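Local coordinates for glutathione peroxidase-like protein (Trypanosoma brucei, PDB 2VUP) that probably reduces peroxides with electrons supplied by tryparedoxin, as a thiol-dependent member of the glutathione peroxidase family, at residues 49-54 against 81-86. Residues are numbered along the deposited sequence; the frame is centred on the assembly and turned at random.
Sequences SPLLIY and GFTVLA
L52 is held by the 81-86 segment through both its backbone N and its O: the N donates to T83 O (3.0 Å, N-H...O angle 166°), and the O accepts from L85 N at 3.1 Å. Y54 N then donates to L85 O, almost in line with that carbonyl, at 2.9 Å. The L52 carbonyl also receives the CA-H of V84 (CA to O 3.2 Å). On one face of the sheet the methyl CD1 of L85 rests against both L51 and I53, meeting CD2 of L51 at 3.9 Å and CG1 of I53 slightly farther off, while T83 CG2 lies beside the L51 branch. The other face carries L52, Y54 and V84; V84 CG1 meets the Y54 ring obliquely at CD2. Strands 51-56 and 83-88 run parallel, joined by helix 63-77 in a beta-alpha-beta crossover of the thioredoxin fold, with 51-56 inside the sheet and 83-88 at its edge. F82 reaches across: with CG anti to its backbone N (chi1 174°), the ring slants past the P50 carbonyl and brings CZ to 3.8 Å from L52 CB. At the N-terminal end of both segments, S49 OG donates to G81 O (3.0 Å) from above the carbonyl plane, and a water lies within hydrogen-bonding distance of both P50 O and G81 O. Helix 63-77 covers L52 through L73 and F82 through Y77; helix 173-185 adds L180 against F82 and I176 against Y54. L43 and M118, from loops, pack on L85. The side chain of Y54 is about 10 Å from that of C60, the predicted active-site cysteine.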
loop_
_atom_site.group_PDB
_atom_site.type_symbol
_atom_site.label_atom_id
_atom_site.label_comp_id
_atom_site.label_asym_id
_atom_site.label_seq_id
_atom_site.Cartn_x
_atom_site.Cartn_y
_atom_site.Cartn_z
ATOM N N SER A 49 2.892 -8.290 -12.655
ATOM C CA SER A 49 3.743 -8.630 -11.510
ATOM C C SER A 49 3.122 -8.191 -10.174
ATOM O O SER A 49 2.268 -7.295 -10.157
ATOM C CB SER A 49 5.167 -8.075 -11.675
ATOM O OG SER A 49 5.190 -6.907 -12.465
ATOM N N PRO A 50 3.521 -8.842 -9.058
ATOM C CA PRO A 50 2.945 -8.524 -7.748
ATOM C C PRO A 50 3.325 -7.154 -7.181
ATOM O O PRO A 50 4.383 -6.611 -7.511
ATOM C CB PRO A 50 3.476 -9.648 -6.847
ATOM C CG PRO A 50 4.712 -10.107 -7.492
ATOM C CD PRO A 50 4.497 -9.945 -8.967
ATOM N N LEU A 51 2.446 -6.619 -6.336
ATOM C CA LEU A 51 2.658 -5.337 -5.648
ATOM C C LEU A 51 2.300 -5.460 -4.167
ATOM O O LEU A 51 1.514 -6.334 -3.780
ATOM C CB LEU A 51 1.757 -4.228 -6.221
ATOM C CG LEU A 51 1.451 -3.932 -7.685
ATOM C CD1 LEU A 51 0.553 -4.986 -8.309
ATOM C CD2 LEU A 51 0.776 -2.545 -7.764
ATOM N N LEU A 52 2.850 -4.554 -3.360
ATOM C CA LEU A 52 2.422 -4.383 -1.978
ATOM C C LEU A 52 1.908 -2.957 -1.755
ATOM O O LEU A 52 2.631 -1.988 -1.965
ATOM C CB LEU A 52 3.557 -4.730 -1.005
ATOM C CG LEU A 52 3.277 -4.797 0.503
ATOM C CD1 LEU A 52 2.349 -5.946 0.867
ATOM C CD2 LEU A 52 4.596 -4.924 1.251
ATOM N N ILE A 53 0.649 -2.836 -1.348
ATOM C CA ILE A 53 0.032 -1.520 -1.149
ATOM C C ILE A 53 -0.202 -1.204 0.331
ATOM O O ILE A 53 -0.984 -1.884 0.993
ATOM C CB ILE A 53 -1.300 -1.380 -1.943
ATOM C CG1 ILE A 53 -1.059 -1.659 -3.437
ATOM C CG2 ILE A 53 -1.909 0.007 -1.701
ATOM C CD1 ILE A 53 -2.321 -1.799 -4.281
ATOM N N TYR A 54 0.483 -0.170 0.821
ATOM C CA TYR A 54 0.316 0.354 2.187
ATOM C C TYR A 54 -0.608 1.575 2.238
ATOM O O TYR A 54 -0.628 2.406 1.313
ATOM C CB TYR A 54 1.668 0.796 2.758
ATOM C CG TYR A 54 2.590 -0.306 3.250
ATOM C CD1 TYR A 54 2.668 -0.619 4.605
ATOM C CD2 TYR A 54 3.400 -1.018 2.362
ATOM C CE1 TYR A 54 3.515 -1.631 5.073
ATOM C CE2 TYR A 54 4.262 -2.025 2.817
ATOM C CZ TYR A 54 4.312 -2.326 4.169
ATOM O OH TYR A 54 5.152 -3.322 4.613
ATOM N N GLY A 81 9.998 -6.652 -11.153
ATOM C CA GLY A 81 8.748 -5.977 -11.513
ATOM C C GLY A 81 7.842 -5.682 -10.325
ATOM O O GLY A 81 6.688 -5.275 -10.503
ATOM N N PHE A 82 8.368 -5.900 -9.120
ATOM C CA PHE A 82 7.667 -5.613 -7.866
ATOM C C PHE A 82 7.726 -4.125 -7.512
ATOM O O PHE A 82 8.770 -3.478 -7.658
ATOM C CB PHE A 82 8.268 -6.464 -6.731
ATOM C CG PHE A 82 7.727 -6.150 -5.355
ATOM C CD1 PHE A 82 6.509 -6.675 -4.931
ATOM C CD2 PHE A 82 8.454 -5.354 -4.474
ATOM C CE1 PHE A 82 6.017 -6.390 -3.654
ATOM C CE2 PHE A 82 7.967 -5.061 -3.205
ATOM C CZ PHE A 82 6.753 -5.581 -2.793
ATOM N N THR A 83 6.600 -3.593 -7.041
ATOM C CA THR A 83 6.570 -2.241 -6.487
ATOM C C THR A 83 5.771 -2.157 -5.187
ATOM O O THR A 83 5.018 -3.076 -4.840
ATOM C CB THR A 83 6.037 -1.186 -7.504
ATOM O OG1 THR A 83 6.447 0.125 -7.086
ATOM C CG2 THR A 83 4.526 -1.226 -7.607
ATOM N N VAL A 84 5.965 -1.044 -4.481
ATOM C CA VAL A 84 5.183 -0.679 -3.307
ATOM C C VAL A 84 4.469 0.646 -3.598
ATOM O O VAL A 84 5.091 1.606 -4.036
ATOM C CB VAL A 84 6.089 -0.508 -2.047
ATOM C CG1 VAL A 84 5.272 -0.075 -0.830
ATOM C CG2 VAL A 84 6.867 -1.795 -1.747
ATOM N N LEU A 85 3.165 0.693 -3.352
ATOM C CA LEU A 85 2.422 1.949 -3.447
ATOM C C LEU A 85 2.020 2.380 -2.051
ATOM O O LEU A 85 1.534 1.558 -1.275
ATOM C CB LEU A 85 1.180 1.790 -4.321
ATOM C CG LEU A 85 1.378 1.147 -5.696
ATOM C CD1 LEU A 85 0.044 0.985 -6.375
ATOM C CD2 LEU A 85 2.347 1.961 -6.557
ATOM N N ALA A 86 2.222 3.658 -1.741
ATOM C CA ALA A 86 1.869 4.213 -0.435
ATOM C C ALA A 86 0.754 5.246 -0.532
ATOM O O ALA A 86 0.916 6.286 -1.160
ATOM C CB ALA A 86 3.089 4.822 0.243
HETATM O O HOH W 1 3.939 -4.552 -9.778
#